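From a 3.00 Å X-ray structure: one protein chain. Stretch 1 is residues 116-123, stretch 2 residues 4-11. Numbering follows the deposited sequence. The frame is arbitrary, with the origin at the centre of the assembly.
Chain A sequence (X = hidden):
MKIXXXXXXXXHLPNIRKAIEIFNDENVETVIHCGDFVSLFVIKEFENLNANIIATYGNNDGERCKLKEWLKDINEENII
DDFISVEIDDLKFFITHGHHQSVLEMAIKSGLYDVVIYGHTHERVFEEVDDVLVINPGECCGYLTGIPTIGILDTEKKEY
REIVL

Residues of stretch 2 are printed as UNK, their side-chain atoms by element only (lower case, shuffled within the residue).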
# COMPACT_ATOMS: atom_id res chain seq x y z
N VAL A 116 2.37 10.05 4.34
CA VAL A 116 3.52 9.33 3.79
C VAL A 116 3.34 7.86 4.14
O VAL A 116 3.32 7.48 5.30
CB VAL A 116 4.86 9.82 4.37
CG1 VAL A 116 5.99 9.05 3.77
CG2 VAL A 116 5.04 11.29 4.07
N ILE A 117 3.17 7.04 3.11
CA ILE A 117 2.95 5.62 3.27
C ILE A 117 4.14 4.81 2.77
O ILE A 117 4.72 5.13 1.74
CB ILE A 117 1.70 5.20 2.50
CG1 ILE A 117 0.52 6.08 2.92
CG2 ILE A 117 1.41 3.73 2.72
CD1 ILE A 117 -0.74 5.80 2.18
N TYR A 118 4.51 3.76 3.49
CA TYR A 118 5.64 2.93 3.10
C TYR A 118 5.59 1.57 3.77
O TYR A 118 4.86 1.39 4.74
CB TYR A 118 6.95 3.63 3.48
CG TYR A 118 7.22 3.60 4.95
CD1 TYR A 118 8.12 2.70 5.49
CD2 TYR A 118 6.54 4.45 5.81
CE1 TYR A 118 8.34 2.63 6.85
CE2 TYR A 118 6.74 4.40 7.18
CZ TYR A 118 7.65 3.49 7.70
OH TYR A 118 7.89 3.45 9.05
N GLY A 119 6.35 0.61 3.26
CA GLY A 119 6.37 -0.72 3.85
C GLY A 119 7.79 -1.18 4.06
O GLY A 119 8.57 -0.50 4.72
N HIS A 120 8.14 -2.34 3.52
CA HIS A 120 9.50 -2.87 3.61
C HIS A 120 10.01 -3.36 4.94
O HIS A 120 10.65 -4.40 5.01
CB HIS A 120 10.49 -1.84 3.09
CG HIS A 120 11.92 -2.27 3.20
ND1 HIS A 120 12.37 -3.49 2.73
CD2 HIS A 120 13.01 -1.63 3.67
CE1 HIS A 120 13.67 -3.57 2.90
NE2 HIS A 120 14.08 -2.46 3.48
N THR A 121 9.75 -2.61 6.00
CA THR A 121 10.21 -2.98 7.33
C THR A 121 9.39 -4.10 7.92
O THR A 121 9.87 -4.83 8.78
CB THR A 121 10.18 -1.80 8.30
OG1 THR A 121 8.83 -1.34 8.44
CG2 THR A 121 11.06 -0.67 7.78
N HIS A 122 8.15 -4.25 7.46
CA HIS A 122 7.27 -5.28 7.99
C HIS A 122 6.81 -4.80 9.37
O HIS A 122 5.98 -5.42 10.02
CB HIS A 122 8.01 -6.61 8.14
CG HIS A 122 8.25 -7.34 6.85
ND1 HIS A 122 7.44 -8.36 6.41
CD2 HIS A 122 9.22 -7.21 5.92
CE1 HIS A 122 7.89 -8.83 5.27
NE2 HIS A 122 8.98 -8.15 4.94
N GLU A 123 7.36 -3.67 9.80
CA GLU A 123 7.02 -3.09 11.09
C GLU A 123 5.91 -2.07 10.94
O GLU A 123 6.16 -0.93 10.58
CB GLU A 123 8.24 -2.40 11.70
CG GLU A 123 9.38 -3.34 12.04
CD GLU A 123 8.96 -4.43 13.01
OE1 GLU A 123 9.82 -5.26 13.38
OE2 GLU A 123 7.78 -4.47 13.42
N UNK A 4 -7.83 1.84 1.10
CA UNK A 4 -7.14 0.74 1.75
C UNK A 4 -5.64 0.71 1.51
O UNK A 4 -5.16 0.98 0.41
N UNK A 5 -4.90 0.36 2.56
CA UNK A 5 -3.44 0.28 2.49
C UNK A 5 -2.94 -1.12 2.82
O UNK A 5 -3.43 -1.77 3.76
c UNK A 5 -1.33 1.39 3.19
c UNK A 5 -2.80 1.25 3.49
c UNK A 5 -2.99 3.60 4.42
c UNK A 5 -3.49 2.61 3.40
N UNK A 6 -1.98 -1.61 2.04
CA UNK A 6 -1.39 -2.92 2.29
C UNK A 6 0.07 -2.85 1.86
O UNK A 6 0.52 -1.83 1.35
c UNK A 6 -3.05 -6.57 -0.04
c UNK A 6 -2.13 -4.02 0.04
c UNK A 6 -2.19 -4.02 1.55
s UNK A 6 -3.41 -5.06 -0.65
N UNK A 7 0.83 -3.92 2.11
CA UNK A 7 2.26 -3.96 1.76
C UNK A 7 2.88 -5.31 2.07
O UNK A 7 2.36 -6.07 2.88
c UNK A 7 3.00 -2.85 2.53
o UNK A 7 4.38 -2.82 2.22
N UNK A 8 4.00 -5.62 1.42
CA UNK A 8 4.71 -6.88 1.65
C UNK A 8 3.75 -8.05 1.82
O UNK A 8 3.52 -8.49 2.94
c UNK A 8 6.28 -5.46 3.03
o UNK A 8 7.03 -5.11 2.11
o UNK A 8 6.09 -4.77 4.05
c UNK A 8 5.59 -6.79 2.90
N UNK A 9 3.21 -8.56 0.73
CA UNK A 9 2.30 -9.69 0.81
C UNK A 9 3.07 -11.00 0.63
O UNK A 9 2.64 -12.06 1.09
c UNK A 9 0.24 -8.51 0.11
c UNK A 9 1.23 -9.59 -0.25
o UNK A 9 1.84 -9.30 -1.52
N UNK A 10 4.21 -10.92 -0.05
CA UNK A 10 5.07 -12.07 -0.28
C UNK A 10 4.40 -13.37 -0.68
O UNK A 10 4.58 -14.41 -0.04
c UNK A 10 8.38 -9.61 1.10
n UNK A 10 7.56 -9.18 2.05
c UNK A 10 6.54 -10.09 2.20
n UNK A 10 7.91 -10.77 0.64
c UNK A 10 5.93 -12.28 0.96
c UNK A 10 6.75 -11.09 1.31
N UNK A 11 3.62 -13.31 -1.75
CA UNK A 11 2.94 -14.47 -2.30
C UNK A 11 1.95 -15.23 -1.41
O UNK A 11 1.41 -16.27 -1.82
o UNK A 11 4.47 -13.76 -4.41
o UNK A 11 5.89 -15.42 -4.23
c UNK A 11 4.85 -14.83 -3.89
c UNK A 11 3.99 -15.44 -2.82

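Position 4 has backbone atoms alone and no side-chain atoms. Nothing on stretch 1 comes near it. It is Gly-4, in a strand that begins earlier in the chain.

Position 5 carries four carbons, forked at the first, with one arm two carbons long. One of its carbons packs against Ile-117. The branching pattern is isoleucine. The CA-to-CB bond of Ile-5 points toward stretch 1, and its CG2 lies 3.6 Å from CG2 of Ile-117.

Position 6 has an unbranched chain of two carbons, a sulfur and a last carbon. It makes no contact with stretch 1. The sulfur within the chain marks methionine. Met-6 points away from stretch 1, as expected for the next residue along a strand.

Position 7 has one carbon and then one oxygen. Its oxygen lies against Gly-119. This is a serine. The OG of Ser-7 is 3.3 Å from CA of Gly-119. A CB built on Gly-119 would fall 1.8 Å from OG of Ser-7, a clash, so the lack of a side chain there lets the two backbones come close. CA of Gly-119 and CA of Ser-7 are 5.6 Å apart.

Position 8 has two carbons, the second carrying two oxygens. Its oxygens face the backbone N of His-120, and its first carbon lies over one face of the His-122 ring. It is aspartate. The N of His-120 donates to OD1 of Asp-8 at 3.3 Å, although the place of that oxygen is less sure. A weak hydrogen bond runs from N of His-120 to OD2 of Asp-8 at 3.2 Å. Ser-7 OG also gives a weak hydrogen bond to Asp-8 OD2, at 3.2 Å. The CB of Asp-8 is 4.2 Å from the His-122 ring centroid, a CH-pi contact.

Position 9 has one carbon carrying one oxygen and one carbon. It makes no contact with stretch 1. This is Thr-9. It points away, and its OG1 is hydrogen-bonded elsewhere in the structure.

Position 10 has one carbon and then a five-membered ring of three carbons and two nitrogens. Its ring lies beside that of His-122. This is a histidine. The His-10 and His-122 rings lie at 15° with centroids 5.0 Å apart, slid so that they barely overlap. NE2 of His-10 is 3.3 Å from CE1 of His-122.

Position 11 repeats the two-carbon, two-oxygen pattern, out of reach of stretch 1. It is Asp-11.

The contact changes character along its length. An apolar isoleucine pair joins the strands. Beyond it, the loops pack closely at Gly-119, and the carboxylate of Asp-8 receives the His-120 amide. The His-122 side chain completes the contact, reaching both Asp-8 and His-10.

Stretch 2, residues 4-11: GIMSDTHD
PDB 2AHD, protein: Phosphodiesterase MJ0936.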